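Local coordinates for uncharacterized protein (Bacteroides fragilis, PDB 3EWL) that is of unknown function but has a thioredoxin-like domain with a CxxC motif, consistent with, though not proof of, a role in thiol-disulfide chemistry, at residues Phe33-Asp36 with Cys42-Phe45; Lys47-Ile52 with Gly62-Leu67; Glu76-Lys81 with Trp89-Asn94; Gly97-Arg100 with Asp106-Ala109; Tyr114-Asp117 with Arg121-Leu124. All coordinates share one frame; numbering follows the deposited sequence.

Contact 1 of 5, residues Phe33-Asp36 with Cys42-Phe45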
# COMPACT_ATOMS: atom_id res chain seq x y z
N PHE A 33 0.41 -0.65 -1.22
CA PHE A 33 1.79 -1.03 -1.44
C PHE A 33 2.04 -2.39 -0.82
O PHE A 33 2.23 -2.50 0.40
CB PHE A 33 2.74 0.05 -0.84
CG PHE A 33 4.22 -0.18 -1.13
CD1 PHE A 33 4.77 0.18 -2.36
CD2 PHE A 33 5.08 -0.71 -0.16
CE1 PHE A 33 6.14 -0.01 -2.63
CE2 PHE A 33 6.46 -0.87 -0.42
CZ PHE A 33 6.98 -0.54 -1.67
N PHE A 34 1.97 -3.45 -1.64
CA PHE A 34 2.21 -4.79 -1.13
C PHE A 34 3.67 -5.06 -1.13
O PHE A 34 4.31 -5.01 -2.17
CB PHE A 34 1.41 -5.87 -1.86
CG PHE A 34 -0.09 -5.65 -1.81
CD1 PHE A 34 -0.83 -5.94 -0.65
CD2 PHE A 34 -0.76 -5.06 -2.89
CE1 PHE A 34 -2.23 -5.70 -0.60
CE2 PHE A 34 -2.16 -4.82 -2.84
CZ PHE A 34 -2.89 -5.16 -1.68
N TYR A 35 4.22 -5.35 0.04
CA TYR A 35 5.66 -5.44 0.16
C TYR A 35 6.13 -6.62 1.01
O TYR A 35 5.32 -7.32 1.66
CB TYR A 35 6.22 -4.12 0.73
CG TYR A 35 5.97 -3.93 2.24
CD1 TYR A 35 6.94 -4.31 3.16
CD2 TYR A 35 4.76 -3.40 2.73
CE1 TYR A 35 6.74 -4.17 4.54
CE2 TYR A 35 4.55 -3.24 4.11
CZ TYR A 35 5.56 -3.63 5.00
OH TYR A 35 5.42 -3.47 6.36
N ASP A 36 7.45 -6.81 1.03
CA ASP A 36 8.07 -7.72 1.98
C ASP A 36 9.15 -6.96 2.80
O ASP A 36 9.87 -6.12 2.25
CB ASP A 36 8.66 -8.93 1.22
CG ASP A 36 9.18 -9.99 2.14
OD1 ASP A 36 8.44 -10.96 2.43
OD2 ASP A 36 10.31 -9.81 2.62
N CYS A 42 11.50 -3.28 -2.83
CA CYS A 42 10.56 -2.49 -2.02
C CYS A 42 11.28 -1.24 -1.49
O CYS A 42 10.79 -0.13 -1.66
CB CYS A 42 9.96 -3.34 -0.89
SG CYS A 42 8.84 -4.70 -1.53
N ARG A 43 12.47 -1.43 -0.91
CA ARG A 43 13.29 -0.32 -0.41
C ARG A 43 13.54 0.74 -1.48
O ARG A 43 13.38 1.94 -1.20
CB ARG A 43 14.61 -0.84 0.15
CG ARG A 43 14.51 -2.04 1.14
CD ARG A 43 13.83 -1.71 2.47
NE ARG A 43 12.36 -1.73 2.40
CZ ARG A 43 11.61 -2.83 2.45
NH1 ARG A 43 10.27 -2.74 2.41
NH2 ARG A 43 12.20 -4.02 2.55
N LYS A 44 13.89 0.33 -2.70
CA LYS A 44 14.18 1.29 -3.76
C LYS A 44 12.97 2.11 -4.15
O LYS A 44 13.10 3.31 -4.36
CB LYS A 44 14.78 0.62 -5.02
CG LYS A 44 16.13 -0.07 -4.75
CD LYS A 44 16.64 -0.93 -5.96
CE LYS A 44 17.01 -0.08 -7.23
NZ LYS A 44 15.86 0.12 -8.21
N PHE A 45 11.81 1.45 -4.29
CA PHE A 45 10.57 2.17 -4.58
C PHE A 45 10.28 3.20 -3.47
O PHE A 45 9.94 4.36 -3.74
CB PHE A 45 9.37 1.19 -4.73
CG PHE A 45 8.09 1.89 -5.10
CD1 PHE A 45 7.68 1.95 -6.43
CD2 PHE A 45 7.34 2.56 -4.14
CE1 PHE A 45 6.53 2.62 -6.79
CE2 PHE A 45 6.17 3.25 -4.50
CZ PHE A 45 5.77 3.28 -5.82
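F33 turns its ring toward F45 and C42, joining the end of central strand 29-34 to the first turns of helix 40-50. This is the strand-to-helix junction of the thioredoxin fold, and C42 is the second cysteine of a CxxC at the helix start, which resembles the thioredoxin motif. With CG anti to the backbone N (chi1 -175°), the F33 ring slides past that of F45, the planes 35° apart and F33 CE1 only 3.2 Å from F45 CD2. The carbonyl O of C42 lies at the edge of the F33 ring, 3.8 Å from CZ, while the C42 sulfur sits obliquely to the same ring. W89 also meets the F33 ring edge-to-face. Next along the chain, Y35 sets its CB 3.5 Å from C42 SG. D36 then gives the sulfur a polar partner, its N donating to C42 SG over 3.6 Å, nearly straight at 163°. The D36 carbonyl faces R43, whose chain bends at chi2 and chi3 to fold the guanidinium back, one face toward C42 CB; E46 pairs with NH1 of that group. R43 NH2 donates in the carbonyl plane of D36, 3.2 Å from O, and NH1 adds a weak second bond to the same oxygen.

Contact 2 of 5, residues Lys47-Ile52 with Gly62-Leu67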
# COMPACT_ATOMS: atom_id res chain seq x y z
N LYS A 47 12.37 4.58 -1.41
CA LYS A 47 13.35 5.65 -1.56
C LYS A 47 12.99 6.64 -2.67
O LYS A 47 13.08 7.85 -2.47
CB LYS A 47 14.75 5.05 -1.82
CG LYS A 47 15.86 6.11 -1.95
CD LYS A 47 17.10 5.54 -2.55
CE LYS A 47 18.19 6.58 -2.59
NZ LYS A 47 17.95 7.52 -3.71
N LEU A 48 12.59 6.13 -3.83
CA LEU A 48 12.28 6.99 -4.97
C LEU A 48 11.00 7.79 -4.73
O LEU A 48 10.93 8.96 -5.07
CB LEU A 48 12.10 6.19 -6.26
CG LEU A 48 13.28 5.53 -6.97
CD1 LEU A 48 12.77 4.85 -8.25
CD2 LEU A 48 14.38 6.55 -7.29
N PHE A 49 9.99 7.13 -4.17
CA PHE A 49 8.72 7.77 -3.86
C PHE A 49 8.94 9.06 -3.05
O PHE A 49 8.33 10.08 -3.34
CB PHE A 49 7.79 6.78 -3.11
CG PHE A 49 6.39 7.27 -2.95
CD1 PHE A 49 5.39 6.86 -3.84
CD2 PHE A 49 6.06 8.15 -1.91
CE1 PHE A 49 4.07 7.31 -3.70
CE2 PHE A 49 4.76 8.62 -1.74
CZ PHE A 49 3.75 8.20 -2.64
N ALA A 50 9.85 9.00 -2.06
CA ALA A 50 10.09 10.12 -1.12
C ALA A 50 10.78 11.29 -1.81
O ALA A 50 10.77 12.41 -1.29
CB ALA A 50 10.91 9.68 0.09
N GLU A 51 11.41 11.03 -2.97
CA GLU A 51 12.02 12.12 -3.73
C GLU A 51 11.18 12.64 -4.88
O GLU A 51 11.71 13.34 -5.73
CB GLU A 51 13.48 11.84 -4.14
CG GLU A 51 13.71 10.60 -4.92
CD GLU A 51 14.95 9.86 -4.44
OE1 GLU A 51 15.54 9.08 -5.19
OE2 GLU A 51 15.32 10.04 -3.28
N ILE A 52 9.89 12.34 -4.89
CA ILE A 52 8.92 13.00 -5.79
C ILE A 52 8.05 14.00 -4.98
O ILE A 52 7.16 13.58 -4.23
CB ILE A 52 8.04 11.95 -6.52
CG1 ILE A 52 8.92 10.92 -7.26
CG2 ILE A 52 7.07 12.64 -7.48
CD1 ILE A 52 8.16 9.71 -7.77
N GLY A 62 -2.82 14.43 3.30
CA GLY A 62 -3.85 13.39 3.39
C GLY A 62 -4.66 13.12 2.15
O GLY A 62 -5.61 12.33 2.20
N THR A 63 -4.30 13.78 1.04
CA THR A 63 -4.90 13.59 -0.31
C THR A 63 -4.62 12.20 -0.85
O THR A 63 -5.46 11.60 -1.53
CB THR A 63 -4.29 14.57 -1.30
OG1 THR A 63 -4.41 15.88 -0.75
CG2 THR A 63 -5.02 14.54 -2.63
N LEU A 64 -3.41 11.72 -0.60
CA LEU A 64 -3.01 10.39 -0.99
C LEU A 64 -2.51 9.65 0.26
O LEU A 64 -1.53 10.01 0.87
CB LEU A 64 -1.93 10.43 -2.05
CG LEU A 64 -1.21 9.10 -2.30
CD1 LEU A 64 -2.12 8.16 -3.07
CD2 LEU A 64 0.03 9.43 -3.10
N ARG A 65 -3.24 8.60 0.60
CA ARG A 65 -2.96 7.75 1.70
C ARG A 65 -2.12 6.58 1.18
O ARG A 65 -2.52 5.92 0.22
CB ARG A 65 -4.30 7.18 2.10
CG ARG A 65 -4.96 7.92 3.14
CD ARG A 65 -4.49 7.37 4.45
NE ARG A 65 -5.10 8.19 5.46
CZ ARG A 65 -4.45 8.73 6.47
NH1 ARG A 65 -3.16 8.46 6.67
NH2 ARG A 65 -5.12 9.49 7.29
N VAL A 66 -0.97 6.31 1.79
CA VAL A 66 -0.28 5.07 1.49
C VAL A 66 -0.56 4.08 2.54
O VAL A 66 -0.30 4.32 3.78
CB VAL A 66 1.20 5.21 1.34
CG1 VAL A 66 1.81 3.83 0.97
CG2 VAL A 66 1.52 6.28 0.25
N LEU A 67 -1.11 2.95 2.07
CA LEU A 67 -1.31 1.81 2.91
C LEU A 67 -0.37 0.70 2.44
O LEU A 67 -0.61 0.03 1.44
CB LEU A 67 -2.79 1.38 2.86
CG LEU A 67 -3.15 0.13 3.66
CD1 LEU A 67 -2.76 0.27 5.15
CD2 LEU A 67 -4.62 -0.16 3.49
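F49 and L64 meet through apolar atoms alone, the ring of F49 reaching down from helix 40-50 to strand 64-70. The phenylalanine touches with the far end of its ring: CZ is 3.9 Å from L64 CD2, and that methyl lies at the ring edge, close to the ring plane. V66, two residues further on, offers CG2 to the same carbon, 4.1 Å from F49 CZ, approaching the ring at a slant. Both aliphatic side chains come from the direction opposite to F49. The ring gets down to the strand because its CG is anti to the backbone N (chi1 -171°), and V66 holds CG2 beside its own backbone N.

Helix 40-50 here covers one face of the central sheet of the thioredoxin-like domain, and the backbones stay well apart, with 10.8 Å between F49 CA and V66 CA. Other aromatic and apolar groups close in on the same ring: W89 meets it edge-to-face, F55 of helix 53-61 lies at a slant to it, and M31 of the adjacent strand 29-34 and M129 of helix 129-137 touch it too.

No hydrogen bond crosses between the two segments. On the outer surface of the helix K47 NZ and E51 OE1 form a salt bridge of 3.2 Å, weak as a hydrogen bond. E51 N bonds to L48 O and I52 N to F49 O, and I52 serves as N-cap of helix 53-61. That second helix closes in a Schellman motif at G62, whose positive phi swings the chain into strand 64-70.

Contact 3 of 5, residues Glu76-Lys81 with Trp89-Asn94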
# COMPACT_ATOMS: atom_id res chain seq x y z
N GLU A 76 7.36 -11.23 12.89
CA GLU A 76 8.48 -10.71 13.67
C GLU A 76 9.38 -9.81 12.84
O GLU A 76 9.62 -8.68 13.22
CB GLU A 76 9.28 -11.82 14.38
CG GLU A 76 8.42 -12.59 15.38
CD GLU A 76 9.21 -13.40 16.40
OE1 GLU A 76 9.16 -14.64 16.28
OE2 GLU A 76 9.88 -12.82 17.31
N GLU A 77 9.84 -10.32 11.70
CA GLU A 77 10.62 -9.54 10.74
C GLU A 77 9.86 -8.29 10.22
O GLU A 77 10.43 -7.20 10.11
CB GLU A 77 10.95 -10.44 9.56
CG GLU A 77 12.24 -10.09 8.85
CD GLU A 77 13.37 -11.12 9.11
OE1 GLU A 77 13.97 -11.10 10.22
OE2 GLU A 77 13.65 -11.96 8.20
N TRP A 78 8.59 -8.48 9.86
CA TRP A 78 7.68 -7.38 9.50
C TRP A 78 7.70 -6.25 10.53
O TRP A 78 7.97 -5.11 10.21
CB TRP A 78 6.24 -7.91 9.40
CG TRP A 78 5.26 -6.75 9.31
CD1 TRP A 78 5.10 -5.91 8.27
CD2 TRP A 78 4.37 -6.28 10.34
NE1 TRP A 78 4.18 -4.93 8.57
CE2 TRP A 78 3.69 -5.16 9.83
CE3 TRP A 78 4.07 -6.72 11.65
CZ2 TRP A 78 2.73 -4.46 10.56
CZ3 TRP A 78 3.12 -6.00 12.39
CH2 TRP A 78 2.46 -4.89 11.84
N ALA A 79 7.40 -6.60 11.78
CA ALA A 79 7.39 -5.63 12.89
C ALA A 79 8.74 -4.90 13.10
O ALA A 79 8.78 -3.67 13.22
CB ALA A 79 6.96 -6.32 14.17
N THR A 80 9.82 -5.64 13.14
CA THR A 80 11.14 -5.02 13.31
C THR A 80 11.35 -3.91 12.27
O THR A 80 11.85 -2.81 12.58
CB THR A 80 12.25 -6.10 13.19
OG1 THR A 80 12.17 -6.97 14.32
CG2 THR A 80 13.66 -5.48 13.19
N LYS A 81 10.97 -4.20 11.03
CA LYS A 81 11.27 -3.29 9.93
C LYS A 81 10.19 -2.25 9.69
O LYS A 81 10.42 -1.27 8.99
CB LYS A 81 11.52 -4.08 8.65
CG LYS A 81 12.67 -5.07 8.76
CD LYS A 81 13.94 -4.32 8.70
CE LYS A 81 14.84 -5.02 7.75
NZ LYS A 81 15.68 -5.92 8.60
N TRP A 89 3.31 6.94 5.95
CA TRP A 89 2.63 5.74 5.45
C TRP A 89 2.02 4.97 6.59
O TRP A 89 2.63 4.87 7.68
CB TRP A 89 3.61 4.80 4.74
CG TRP A 89 4.18 5.34 3.44
CD1 TRP A 89 4.24 6.67 3.02
CD2 TRP A 89 4.82 4.58 2.41
NE1 TRP A 89 4.87 6.75 1.80
CE2 TRP A 89 5.21 5.49 1.39
CE3 TRP A 89 5.08 3.20 2.24
CZ2 TRP A 89 5.86 5.07 0.22
CZ3 TRP A 89 5.73 2.78 1.08
CH2 TRP A 89 6.10 3.71 0.08
N ILE A 90 0.84 4.44 6.37
CA ILE A 90 0.25 3.48 7.27
C ILE A 90 0.89 2.14 6.91
O ILE A 90 0.90 1.78 5.76
CB ILE A 90 -1.26 3.45 7.10
CG1 ILE A 90 -1.82 4.82 7.46
CG2 ILE A 90 -1.94 2.32 7.97
CD1 ILE A 90 -3.29 4.95 7.07
N VAL A 91 1.46 1.44 7.90
CA VAL A 91 2.19 0.20 7.67
C VAL A 91 1.45 -0.92 8.39
O VAL A 91 1.31 -0.86 9.62
CB VAL A 91 3.62 0.32 8.22
CG1 VAL A 91 4.38 -1.01 8.05
CG2 VAL A 91 4.32 1.46 7.52
N GLY A 92 0.95 -1.91 7.64
CA GLY A 92 0.07 -2.94 8.22
C GLY A 92 0.42 -4.37 7.84
O GLY A 92 1.05 -4.59 6.83
N TRP A 93 0.02 -5.32 8.67
CA TRP A 93 0.17 -6.74 8.39
C TRP A 93 -1.22 -7.33 8.29
O TRP A 93 -2.01 -7.14 9.20
CB TRP A 93 0.95 -7.44 9.54
CG TRP A 93 0.97 -8.97 9.52
CD1 TRP A 93 1.24 -9.76 8.45
CD2 TRP A 93 0.77 -9.86 10.63
NE1 TRP A 93 1.20 -11.08 8.81
CE2 TRP A 93 0.91 -11.18 10.14
CE3 TRP A 93 0.49 -9.68 12.00
CZ2 TRP A 93 0.76 -12.32 10.96
CZ3 TRP A 93 0.33 -10.80 12.83
CH2 TRP A 93 0.47 -12.11 12.30
N ASN A 94 -1.51 -8.06 7.22
CA ASN A 94 -2.78 -8.79 7.05
C ASN A 94 -2.76 -10.03 7.93
O ASN A 94 -2.56 -11.14 7.45
CB ASN A 94 -2.96 -9.15 5.57
CG ASN A 94 -4.29 -9.86 5.26
OD1 ASN A 94 -4.30 -10.89 4.57
ND2 ASN A 94 -5.43 -9.31 5.74
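W78 lays the six-membered ring of its indole against W93, and the main interaction is CH-pi. W93 CB stands 3.5 Å from the centroid of that ring and only 6° off its normal, so the methylene sits squarely over the face. The W93 indole itself extends past the W78 ring, its five-membered ring oblique to the W78 six-membered ring. W78 gets its flat side onto the strand by holding CG anti to the backbone N (chi1 168°).

Van der Waals contact with the backbone continues the fit. W78 CZ2 lies 3.4 Å from W93 N and 3.6 Å from G92 C, so the CZ2 corner of the indole also abuts the G92-W93 peptide, obliquely. At the five-membered end, V91 CG1 is 4.0 Å from W78 NE1.

The polar end of W93 is used outside this pair, NE1 donating to the carbonyl O of D72. Y70 packs its ring nearly parallel to W78, on strand 64-70. Helix 75-82 and strand 90-93, nearly antiparallel at 169° with segment axes 9.6 Å apart, are the last two elements of a beta-alpha-beta unit begun by strand 64-70, beside which strand 90-93 lies parallel at the sheet margin.

Contact 4 of 5, residues Gly97-Arg100 with Asp106-Ala109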
# COMPACT_ATOMS: atom_id res chain seq x y z
N GLY A 97 -4.59 -13.15 7.14
CA GLY A 97 -4.02 -14.02 6.11
C GLY A 97 -4.91 -14.23 4.89
O GLY A 97 -4.59 -15.02 4.02
N ASP A 98 -6.04 -13.52 4.81
CA ASP A 98 -7.02 -13.76 3.74
C ASP A 98 -6.63 -13.21 2.38
O ASP A 98 -7.16 -13.67 1.36
CB ASP A 98 -8.41 -13.23 4.11
CG ASP A 98 -8.37 -11.81 4.71
OD1 ASP A 98 -9.45 -11.25 4.98
OD2 ASP A 98 -7.26 -11.26 4.94
N ILE A 99 -5.72 -12.23 2.33
CA ILE A 99 -5.23 -11.73 1.04
C ILE A 99 -4.57 -12.86 0.24
O ILE A 99 -4.85 -13.04 -0.93
CB ILE A 99 -4.26 -10.54 1.22
CG1 ILE A 99 -5.05 -9.27 1.61
CG2 ILE A 99 -3.45 -10.29 -0.12
CD1 ILE A 99 -4.16 -8.15 2.08
N ARG A 100 -3.75 -13.66 0.89
CA ARG A 100 -3.17 -14.82 0.26
C ARG A 100 -4.18 -15.96 0.18
O ARG A 100 -4.39 -16.47 -0.88
CB ARG A 100 -1.92 -15.26 1.00
CG ARG A 100 -0.76 -14.24 0.91
CD ARG A 100 -0.17 -14.14 -0.51
NE ARG A 100 1.19 -13.59 -0.49
CZ ARG A 100 1.78 -13.04 -1.55
NH1 ARG A 100 1.14 -12.99 -2.72
NH2 ARG A 100 3.00 -12.53 -1.45
N ASP A 106 -3.65 -10.06 -6.84
CA ASP A 106 -2.65 -10.89 -7.52
C ASP A 106 -1.28 -10.28 -7.21
O ASP A 106 -0.79 -9.37 -7.91
CB ASP A 106 -2.91 -10.95 -9.03
CG ASP A 106 -1.91 -11.88 -9.78
OD1 ASP A 106 -1.21 -12.70 -9.13
OD2 ASP A 106 -1.83 -11.78 -11.03
N ILE A 107 -0.68 -10.73 -6.13
CA ILE A 107 0.59 -10.11 -5.72
C ILE A 107 1.71 -10.97 -6.35
O ILE A 107 2.25 -11.88 -5.71
CB ILE A 107 0.68 -9.90 -4.17
CG1 ILE A 107 -0.36 -8.86 -3.72
CG2 ILE A 107 2.10 -9.49 -3.71
CD1 ILE A 107 -0.73 -8.96 -2.27
N ARG A 108 1.99 -10.67 -7.63
CA ARG A 108 2.94 -11.45 -8.45
C ARG A 108 4.36 -11.38 -7.91
O ARG A 108 5.16 -12.23 -8.21
CB ARG A 108 3.02 -10.90 -9.88
CG ARG A 108 1.73 -10.64 -10.57
CD ARG A 108 2.03 -10.32 -12.05
NE ARG A 108 2.60 -9.00 -12.35
CZ ARG A 108 3.81 -8.77 -12.90
NH1 ARG A 108 4.19 -7.52 -13.15
NH2 ARG A 108 4.63 -9.76 -13.20
N ALA A 109 4.66 -10.33 -7.15
CA ALA A 109 6.02 -9.93 -6.80
C ALA A 109 5.92 -8.85 -5.73
O ALA A 109 4.83 -8.30 -5.52
CB ALA A 109 6.77 -9.39 -8.02
O HOH W 1 4.87 -12.02 -3.58
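I107 touches both I99 and R100, the first through methyls, the second through a guanidinium. The tight part is the isoleucine pair: I99 CG2 meets I107 CD1 at 3.7 Å, the two side chains crossing at a slant. I99 presents that methyl with CG2 anti to the backbone N, and I107 extends its longer branch (chi2 158°) to bring CD1 there. F34 of strand 29-34 touches both isoleucines, so this half of the contact belongs to the buried interior.

R100 crosses I107 at about a right angle, and NH1 comes within 3.4 Å of I107 CB. The loop it covers runs from helix 98-101 to strand 112-116 in the thioredoxin-like fold, and I107 is the centre of an inverse gamma turn there, with a weak bond from R108 N back to D106 O.

The looser side is the partly exposed guanidinium edge. I107 O lies near the guanidinium plane and takes a weak hydrogen bond from R100 NH1, long at 3.4 Å though almost straight at 167°. A water supplements it, accepting from R100 NH2 at 2.9 Å and donating weakly to I107 O. The firmer charged partner is D72, whose OD1 forms a salt bridge with R100 NE and so helps fix the guanidinium beside the turn.

Contact 5 of 5, residues Tyr114-Asp117 with Arg121-Leu124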
# COMPACT_ATOMS: atom_id res chain seq x y z
N TYR A 114 -1.15 -0.78 -6.30
CA TYR A 114 -2.45 -0.41 -6.86
C TYR A 114 -2.78 1.03 -6.47
O TYR A 114 -2.54 1.45 -5.34
CB TYR A 114 -3.58 -1.34 -6.33
CG TYR A 114 -3.57 -2.79 -6.82
CD1 TYR A 114 -4.65 -3.30 -7.54
CD2 TYR A 114 -2.51 -3.65 -6.55
CE1 TYR A 114 -4.68 -4.62 -7.96
CE2 TYR A 114 -2.53 -4.97 -7.01
CZ TYR A 114 -3.63 -5.43 -7.72
OH TYR A 114 -3.71 -6.72 -8.20
N LEU A 115 -3.36 1.80 -7.40
CA LEU A 115 -3.95 3.07 -7.03
C LEU A 115 -5.49 2.95 -6.96
O LEU A 115 -6.12 2.45 -7.89
CB LEU A 115 -3.52 4.14 -8.02
CG LEU A 115 -3.96 5.55 -7.61
CD1 LEU A 115 -3.38 5.97 -6.26
CD2 LEU A 115 -3.48 6.49 -8.69
N LEU A 116 -6.09 3.41 -5.86
CA LEU A 116 -7.53 3.38 -5.74
C LEU A 116 -8.00 4.82 -5.67
O LEU A 116 -7.25 5.68 -5.18
CB LEU A 116 -7.98 2.70 -4.41
CG LEU A 116 -7.23 1.47 -3.97
CD1 LEU A 116 -7.80 0.96 -2.66
CD2 LEU A 116 -7.29 0.40 -5.08
N ASP A 117 -9.23 5.06 -6.12
CA ASP A 117 -9.82 6.39 -6.07
C ASP A 117 -10.59 6.59 -4.78
O ASP A 117 -10.41 5.84 -3.81
CB ASP A 117 -10.75 6.61 -7.28
CG ASP A 117 -12.11 5.84 -7.19
OD1 ASP A 117 -12.45 5.15 -6.20
OD2 ASP A 117 -12.87 5.97 -8.16
N ARG A 121 -12.30 2.34 -5.75
CA ARG A 121 -12.27 1.66 -7.02
C ARG A 121 -10.82 1.55 -7.52
O ARG A 121 -10.05 2.50 -7.34
CB ARG A 121 -13.15 2.40 -8.01
CG ARG A 121 -12.66 2.24 -9.40
CD ARG A 121 -13.78 1.81 -10.29
NE ARG A 121 -14.59 2.95 -10.71
CZ ARG A 121 -15.36 2.92 -11.78
NH1 ARG A 121 -15.40 1.82 -12.53
NH2 ARG A 121 -16.08 4.01 -12.10
N VAL A 122 -10.44 0.40 -8.11
CA VAL A 122 -9.09 0.22 -8.62
C VAL A 122 -8.92 1.07 -9.90
O VAL A 122 -9.57 0.79 -10.92
CB VAL A 122 -8.78 -1.26 -8.93
CG1 VAL A 122 -7.44 -1.37 -9.63
CG2 VAL A 122 -8.81 -2.13 -7.66
N ILE A 123 -8.12 2.13 -9.84
CA ILE A 123 -7.94 2.97 -11.03
C ILE A 123 -6.61 2.67 -11.72
O ILE A 123 -6.49 2.82 -12.92
CB ILE A 123 -8.17 4.53 -10.80
CG1 ILE A 123 -7.26 5.12 -9.77
CG2 ILE A 123 -9.63 4.90 -10.46
CD1 ILE A 123 -7.28 6.66 -9.79
N LEU A 124 -5.59 2.24 -10.97
CA LEU A 124 -4.41 1.65 -11.60
C LEU A 124 -4.13 0.34 -10.91
O LEU A 124 -4.04 0.29 -9.67
CB LEU A 124 -3.16 2.56 -11.53
CG LEU A 124 -3.09 3.88 -12.29
CD1 LEU A 124 -1.75 4.57 -11.99
CD2 LEU A 124 -3.23 3.67 -13.81
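L115 O receives two backbone donors, I123 N at 2.8 Å and L124 N at 3.1 Å. That shared acceptor marks a classic beta bulge, with I123 and L124 both opposite L115, in the antiparallel hairpin of strands 112-116 and 122-124. L115 N returns a bond to L124 O, also 2.8 Å. Nearer the turn, D117 N donates to R121 O, and the D117 side chain adds a second link: OD1 accepts R121 N at 2.8 Å, approached from above the carboxylate plane. D117 can curl back this way because its CG lies between the backbone N and the carbonyl carbon (chi1 74°). The charged ends do not pair; the R121 guanidinium extends beyond D117, and its NH1 bonds to G4 O.

Packing spreads from these bonds to both faces of the hairpin. On one, L115 CB meets L124 CB at 3.9 Å; residues of helix 129-137 cover L115. At the corner, the I123 side chain crosses that of L115 at a slant, CD1 against L115 CD2. On the other face, L116 CD2 rests 3.9 Å from V122 CG2, and V122 CG1 touches the edge of the Y114 ring at CD1, 4.0 Å away.

I123 CG2 also packs on D117 CB. Backbone pairing therefore holds the strands through the bulge, and the D117 carboxylate ties down the return strand through a main-chain N-H rather than a salt bridge.

In the fold
Contacts 1, 2, 3 and 5 all reach the same mixed sheet, whereas contact 4 fastens the loop leading into strand 112-116, largely buried at its isoleucines but with the R100 guanidinium at a partly exposed edge. Contacts 1 and 2 share helix 40-50 and are buried; contact 2 is purely apolar across its segments, while contact 1, at the CxxC end, adds sulfur and arginine bonds. Contact 3, also buried, relies on aromatic packing at the 90-93 margin. Contact 5 lies at the opposite margin, partly exposed and dominated by backbone hydrogen bonds. F34 links contact 1 to both contact 4 and contact 5, and N94 OD1 joins contact 3 to contact 4 through I99 N.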